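Local coordinates for putative epoxide hydrolase protein (Klebsiella pneumoniae subsp. pneumoniae, PDB 5BOV) that is a putative epoxide hydrolase of the alpha/beta hydrolase fold that may act as a monoacylglycerol lipase, at residues 23-37 and 50-64. Sequence-based numbering, arbitrary orientation. Where two conformers were deposited one is given.
Sequences YVDIGPRDGQPVILL and VAPALAQKGYRVIVP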
loop_
_atom_site.group_PDB
_atom_site.type_symbol
_atom_site.label_atom_id
_atom_site.label_comp_id
_atom_site.label_asym_id
_atom_site.label_seq_id
_atom_site.Cartn_x
_atom_site.Cartn_y
_atom_site.Cartn_z
ATOM N N TYR A 23 -8.121 1.659 -12.049
ATOM C CA TYR A 23 -6.983 2.581 -11.867
ATOM C C TYR A 23 -7.191 3.916 -12.504
ATOM O O TYR A 23 -7.856 4.044 -13.524
ATOM C CB TYR A 23 -5.667 1.937 -12.329
ATOM C CG TYR A 23 -5.623 1.695 -13.821
ATOM C CD1 TYR A 23 -6.344 0.648 -14.413
ATOM C CD2 TYR A 23 -4.890 2.505 -14.633
ATOM C CE1 TYR A 23 -6.374 0.481 -15.789
ATOM C CE2 TYR A 23 -4.874 2.338 -16.036
ATOM C CZ TYR A 23 -5.595 1.336 -16.600
ATOM O OH TYR A 23 -5.627 1.155 -17.943
ATOM N N VAL A 24 -6.578 4.948 -11.939
ATOM C CA VAL A 24 -6.393 6.234 -12.594
ATOM C C VAL A 24 -5.091 6.212 -13.381
ATOM O O VAL A 24 -4.124 5.584 -12.999
ATOM C CB VAL A 24 -6.279 7.320 -11.530
ATOM C CG1 VAL A 24 -5.966 8.660 -12.110
ATOM C CG2 VAL A 24 -7.536 7.375 -10.719
ATOM N N ASP A 25 -5.149 6.838 -14.557
ATOM C CA ASP A 25 -3.969 6.956 -15.438
ATOM C C ASP A 25 -3.983 8.362 -16.022
ATOM O O ASP A 25 -4.770 8.646 -16.906
ATOM C CB ASP A 25 -4.064 5.886 -16.541
ATOM C CG ASP A 25 -2.883 5.866 -17.480
ATOM O OD1 ASP A 25 -1.986 6.721 -17.379
ATOM O OD2 ASP A 25 -2.888 4.937 -18.327
ATOM N N ILE A 26 -3.136 9.222 -15.475
ATOM C CA ILE A 26 -3.132 10.626 -15.838
ATOM C C ILE A 26 -1.717 11.087 -16.155
ATOM O O ILE A 26 -0.695 10.402 -15.888
ATOM C CB ILE A 26 -3.721 11.526 -14.797
ATOM C CG1 ILE A 26 -2.991 11.379 -13.444
ATOM C CG2 ILE A 26 -5.220 11.253 -14.735
ATOM C CD1 ILE A 26 -3.534 12.353 -12.422
ATOM N N GLY A 27 -1.623 12.236 -16.818
ATOM C CA GLY A 27 -0.339 12.743 -17.226
ATOM C C GLY A 27 0.046 12.371 -18.635
ATOM O O GLY A 27 -0.619 11.603 -19.310
ATOM N N PRO A 28 1.150 12.921 -19.105
ATOM C CA PRO A 28 1.517 12.702 -20.501
ATOM C C PRO A 28 1.789 11.282 -20.762
ATOM O O PRO A 28 2.448 10.604 -19.942
ATOM C CB PRO A 28 2.784 13.527 -20.682
ATOM C CG PRO A 28 3.185 14.024 -19.392
ATOM C CD PRO A 28 2.078 13.844 -18.393
ATOM N N ARG A 29 1.353 10.766 -21.890
ATOM C CA ARG A 29 1.545 9.353 -22.202
ATOM C C ARG A 29 3.007 8.924 -22.280
ATOM O O ARG A 29 3.290 7.768 -21.926
ATOM C CB ARG A 29 0.903 8.964 -23.531
ATOM C CG ARG A 29 -0.555 9.361 -23.688
ATOM C CD ARG A 29 -1.481 8.615 -22.767
ATOM N NE ARG A 29 -1.482 9.147 -21.405
ATOM C CZ ARG A 29 -1.737 8.403 -20.317
ATOM N NH1 ARG A 29 -2.000 7.109 -20.468
ATOM N NH2 ARG A 29 -1.701 8.969 -19.092
ATOM N N ASP A 30 3.904 9.831 -22.660
ATOM C CA ASP A 30 5.348 9.523 -22.719
ATOM C C ASP A 30 6.103 9.903 -21.478
ATOM O O ASP A 30 7.296 9.807 -21.443
ATOM C CB ASP A 30 6.019 10.289 -23.829
ATOM C CG ASP A 30 5.500 9.904 -25.197
ATOM O OD1 ASP A 30 5.009 8.738 -25.314
ATOM O OD2 ASP A 30 5.615 10.745 -26.116
ATOM N N GLY A 31 5.389 10.309 -20.452
ATOM C CA GLY A 31 6.037 10.769 -19.204
ATOM C C GLY A 31 6.585 9.612 -18.405
ATOM O O GLY A 31 6.210 8.430 -18.593
ATOM N N GLN A 32 7.593 9.929 -17.570
ATOM C CA GLN A 32 8.160 8.930 -16.656
ATOM C C GLN A 32 7.017 8.312 -15.873
ATOM O O GLN A 32 6.342 9.007 -15.151
ATOM C CB GLN A 32 9.125 9.626 -15.679
ATOM C CG GLN A 32 9.635 8.702 -14.536
ATOM C CD GLN A 32 10.342 7.457 -14.995
ATOM O OE1 GLN A 32 11.309 7.551 -15.740
ATOM N NE2 GLN A 32 9.935 6.296 -14.496
ATOM N N PRO A 33 6.889 6.974 -15.899
ATOM C CA PRO A 33 5.792 6.388 -15.105
ATOM C C PRO A 33 6.059 6.351 -13.596
ATOM O O PRO A 33 7.154 6.015 -13.174
ATOM C CB PRO A 33 5.668 4.918 -15.676
ATOM C CG PRO A 33 6.368 4.978 -17.001
ATOM C CD PRO A 33 7.430 6.007 -16.876
ATOM N N VAL A 34 4.993 6.631 -12.826
ATOM C CA VAL A 34 4.966 6.525 -11.379
ATOM C C VAL A 34 3.700 5.749 -10.995
ATOM O O VAL A 34 2.640 6.054 -11.534
ATOM C CB VAL A 34 4.853 7.926 -10.716
ATOM C CG1 VAL A 34 4.894 7.825 -9.223
ATOM C CG2 VAL A 34 5.920 8.864 -11.205
ATOM N N ILE A 35 3.835 4.758 -10.111
ATOM C CA ILE A 35 2.714 3.942 -9.648
ATOM C C ILE A 35 2.596 4.164 -8.147
ATOM O O ILE A 35 3.581 3.982 -7.407
ATOM C CB ILE A 35 2.883 2.441 -9.986
ATOM C CG1 ILE A 35 3.061 2.283 -11.512
ATOM C CG2 ILE A 35 1.678 1.661 -9.460
ATOM C CD1 ILE A 35 3.355 0.868 -11.943
ATOM N N LEU A 36 1.417 4.628 -7.739
ATOM C CA LEU A 36 1.175 5.071 -6.369
ATOM C C LEU A 36 0.218 4.062 -5.770
ATOM O O LEU A 36 -0.917 3.925 -6.209
ATOM C CB LEU A 36 0.556 6.479 -6.350
ATOM C CG LEU A 36 1.391 7.576 -7.050
ATOM C CD1 LEU A 36 0.582 8.882 -7.119
ATOM C CD2 LEU A 36 2.740 7.783 -6.382
ATOM N N LEU A 37 0.633 3.476 -4.624
ATOM C CA LEU A 37 -0.124 2.386 -4.022
ATOM C C LEU A 37 -0.626 2.746 -2.644
ATOM O O LEU A 37 0.161 3.108 -1.716
ATOM C CB LEU A 37 0.787 1.155 -3.949
ATOM C CG LEU A 37 1.346 0.619 -5.265
ATOM C CD1 LEU A 37 2.248 -0.581 -5.014
ATOM C CD2 LEU A 37 0.257 0.270 -6.278
ATOM N N VAL A 50 -1.723 14.292 -4.818
ATOM C CA VAL A 50 -0.374 13.937 -5.278
ATOM C C VAL A 50 -0.336 13.672 -6.763
ATOM O O VAL A 50 0.572 14.162 -7.478
ATOM C CB VAL A 50 0.131 12.679 -4.529
ATOM C CG1 VAL A 50 1.392 12.092 -5.147
ATOM C CG2 VAL A 50 0.309 12.969 -3.057
ATOM N N ALA A 51 -1.291 12.892 -7.278
ATOM C CA ALA A 51 -1.193 12.458 -8.660
ATOM C C ALA A 51 -1.313 13.604 -9.680
ATOM O O ALA A 51 -0.475 13.707 -10.570
ATOM C CB ALA A 51 -2.216 11.323 -8.916
ATOM N N PRO A 52 -2.284 14.541 -9.531
ATOM C CA PRO A 52 -2.345 15.562 -10.530
ATOM C C PRO A 52 -1.152 16.493 -10.431
ATOM O O PRO A 52 -0.757 17.049 -11.461
ATOM C CB PRO A 52 -3.651 16.314 -10.219
ATOM C CG PRO A 52 -4.476 15.366 -9.426
ATOM C CD PRO A 52 -3.547 14.453 -8.753
ATOM N N ALA A 53 -0.591 16.659 -9.233
ATOM C CA ALA A 53 0.595 17.511 -9.090
ATOM C C ALA A 53 1.765 16.892 -9.847
ATOM O O ALA A 53 2.510 17.600 -10.552
ATOM C CB ALA A 53 0.994 17.658 -7.625
ATOM N N LEU A 54 1.952 15.608 -9.737
ATOM C CA LEU A 54 3.010 14.901 -10.529
ATOM C C LEU A 54 2.726 14.959 -12.014
ATOM O O LEU A 54 3.660 15.148 -12.838
ATOM C CB LEU A 54 3.125 13.485 -10.059
ATOM C CG LEU A 54 3.794 13.269 -8.700
ATOM C CD1 LEU A 54 3.583 11.865 -8.187
ATOM C CD2 LEU A 54 5.278 13.562 -8.732
ATOM N N ALA A 55 1.475 14.754 -12.389
ATOM C CA ALA A 55 1.108 14.839 -13.803
ATOM C C ALA A 55 1.435 16.173 -14.428
ATOM O O ALA A 55 1.945 16.259 -15.558
ATOM C CB ALA A 55 -0.357 14.523 -14.018
ATOM N N GLN A 56 1.183 17.252 -13.693
ATOM C CA GLN A 56 1.525 18.638 -14.147
ATOM C C GLN A 56 2.990 18.901 -14.271
ATOM O O GLN A 56 3.398 19.740 -15.051
ATOM C CB GLN A 56 0.838 19.612 -13.256
ATOM C CG GLN A 56 1.019 21.064 -13.570
ATOM C CD GLN A 56 0.126 21.977 -12.744
ATOM O OE1 GLN A 56 -0.599 21.513 -11.819
ATOM N NE2 GLN A 56 0.191 23.270 -13.040
ATOM N N LYS A 57 3.808 18.144 -13.555
ATOM C CA LYS A 57 5.261 18.214 -13.634
ATOM C C LYS A 57 5.872 17.188 -14.623
ATOM O O LYS A 57 7.083 17.034 -14.707
ATOM C CB LYS A 57 5.861 17.987 -12.241
ATOM C CG LYS A 57 5.694 19.209 -11.264
ATOM C CD LYS A 57 6.794 20.321 -11.418
ATOM C CE LYS A 57 6.571 21.778 -10.990
ATOM N NZ LYS A 57 7.833 22.528 -11.102
ATOM N N GLY A 58 5.032 16.560 -15.426
ATOM C CA GLY A 58 5.425 15.749 -16.565
ATOM C C GLY A 58 5.593 14.265 -16.324
ATOM O O GLY A 58 6.102 13.564 -17.206
ATOM N N TYR A 59 5.092 13.776 -15.192
ATOM C CA TYR A 59 5.046 12.353 -14.949
ATOM C C TYR A 59 3.763 11.720 -15.454
ATOM O O TYR A 59 2.693 12.336 -15.481
ATOM C CB TYR A 59 5.139 12.080 -13.433
ATOM C CG TYR A 59 6.508 12.466 -12.841
ATOM C CD1 TYR A 59 6.782 13.747 -12.416
ATOM C CD2 TYR A 59 7.530 11.516 -12.760
ATOM C CE1 TYR A 59 8.032 14.093 -11.956
ATOM C CE2 TYR A 59 8.798 11.847 -12.303
ATOM C CZ TYR A 59 9.045 13.111 -11.878
ATOM O OH TYR A 59 10.294 13.481 -11.412
ATOM N N ARG A 60 3.856 10.450 -15.865
ATOM C CA ARG A 60 2.682 9.649 -16.111
ATOM C C ARG A 60 2.376 8.942 -14.791
ATOM O O ARG A 60 3.189 8.121 -14.372
ATOM C CB ARG A 60 2.927 8.629 -17.195
ATOM C CG ARG A 60 1.662 7.871 -17.491
ATOM C CD ARG A 60 1.848 6.573 -18.179
ATOM N NE ARG A 60 0.638 5.799 -18.395
ATOM C CZ ARG A 60 0.668 4.731 -19.185
ATOM N NH1 ARG A 60 1.807 4.378 -19.751
ATOM N NH2 ARG A 60 -0.403 3.988 -19.361
ATOM N N VAL A 61 1.140 9.102 -14.298
ATOM C CA VAL A 61 0.811 8.569 -12.952
ATOM C C VAL A 61 -0.321 7.540 -13.010
ATOM O O VAL A 61 -1.425 7.783 -13.541
ATOM C CB VAL A 61 0.408 9.718 -12.025
ATOM C CG1 VAL A 61 0.328 9.224 -10.601
ATOM C CG2 VAL A 61 1.425 10.832 -12.143
ATOM N N ILE A 62 -0.032 6.359 -12.468
ATOM C CA ILE A 62 -0.975 5.249 -12.355
ATOM C C ILE A 62 -1.332 5.049 -10.906
ATOM O O ILE A 62 -0.425 4.910 -10.041
ATOM C CB ILE A 62 -0.326 3.939 -12.863
ATOM C CG1 ILE A 62 0.253 4.064 -14.284
ATOM C CG2 ILE A 62 -1.302 2.775 -12.743
ATOM C CD1 ILE A 62 -0.787 4.324 -15.265
ATOM N N VAL A 63 -2.638 5.050 -10.609
ATOM C CA VAL A 63 -3.079 4.872 -9.208
ATOM C C VAL A 63 -4.167 3.778 -9.134
ATOM O O VAL A 63 -5.343 4.066 -9.445
ATOM C CB VAL A 63 -3.625 6.174 -8.592
ATOM C CG1 VAL A 63 -3.763 6.035 -7.095
ATOM C CG2 VAL A 63 -2.736 7.371 -8.922
ATOM N N PRO A 64 -3.785 2.524 -8.823
ATOM C CA PRO A 64 -4.720 1.455 -8.816
ATOM C C PRO A 64 -5.366 1.168 -7.511
ATOM O O PRO A 64 -4.741 1.350 -6.461
ATOM C CB PRO A 64 -3.844 0.255 -9.222
ATOM C CG PRO A 64 -2.511 0.553 -8.576
ATOM C CD PRO A 64 -2.387 2.039 -8.627
HETATM O O HOH W 1 -3.219 3.130 -4.988
#
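Strand 59-64 runs between the two strands of 23-37, antiparallel to 23-26 (172°) and parallel to 32-37, as expected where the antiparallel edge of an alpha/beta hydrolase sheet passes into its parallel part. Val24 and Ile26 form hydrogen-bonded pairs with Val63 and Val61, while on the other flank Val34 N donates to Arg60 O (2.8 Å) and Val34 O accepts from Ile62 N. Strand 32-37, helix 50-56 and strand 59-64 make a beta-alpha-beta crossover; the helix ends in a Schellman motif at Gly58, whose positive phi suits glycine.

The helix covers the sheet face of Ile26, Val34, Leu36 and Val61, turning Val50, Ala51, Leu54 and Ala55 toward it; the alanines meet Ile26 and Gly27. Ile26, with CG1 between its backbone N and carbonyl carbon (chi1 57°), reaches toward the helix so that CD1 meets Ala51 CB at 3.9 Å. Leu36 CD1 wedges between the helix and strand 59-64, touching Val61 CG1 at 3.5 Å and also Val50. Gly27 packs against Ala55 CB, where its bare CA leaves room for Tyr59 O.

On the other face, beta-branched Ile35 and Ile62 lie side by side, and helix 85-98 covers them. Toward the solvent end, Asp25 is held by two arginines. Arg60, extended from CG to NE, grips its syn edge side-on, the guanidinium 17° from the carboxylate plane; Arg29, folded back from the turn, comes end-on from above the opposite face and also binds Gly27 O. Each carboxylate oxygen thus accepts from both arginines, OD2 of Asp25 taking Arg60 NH2 at 2.9 Å and Arg29 NH1 at 3.2 Å.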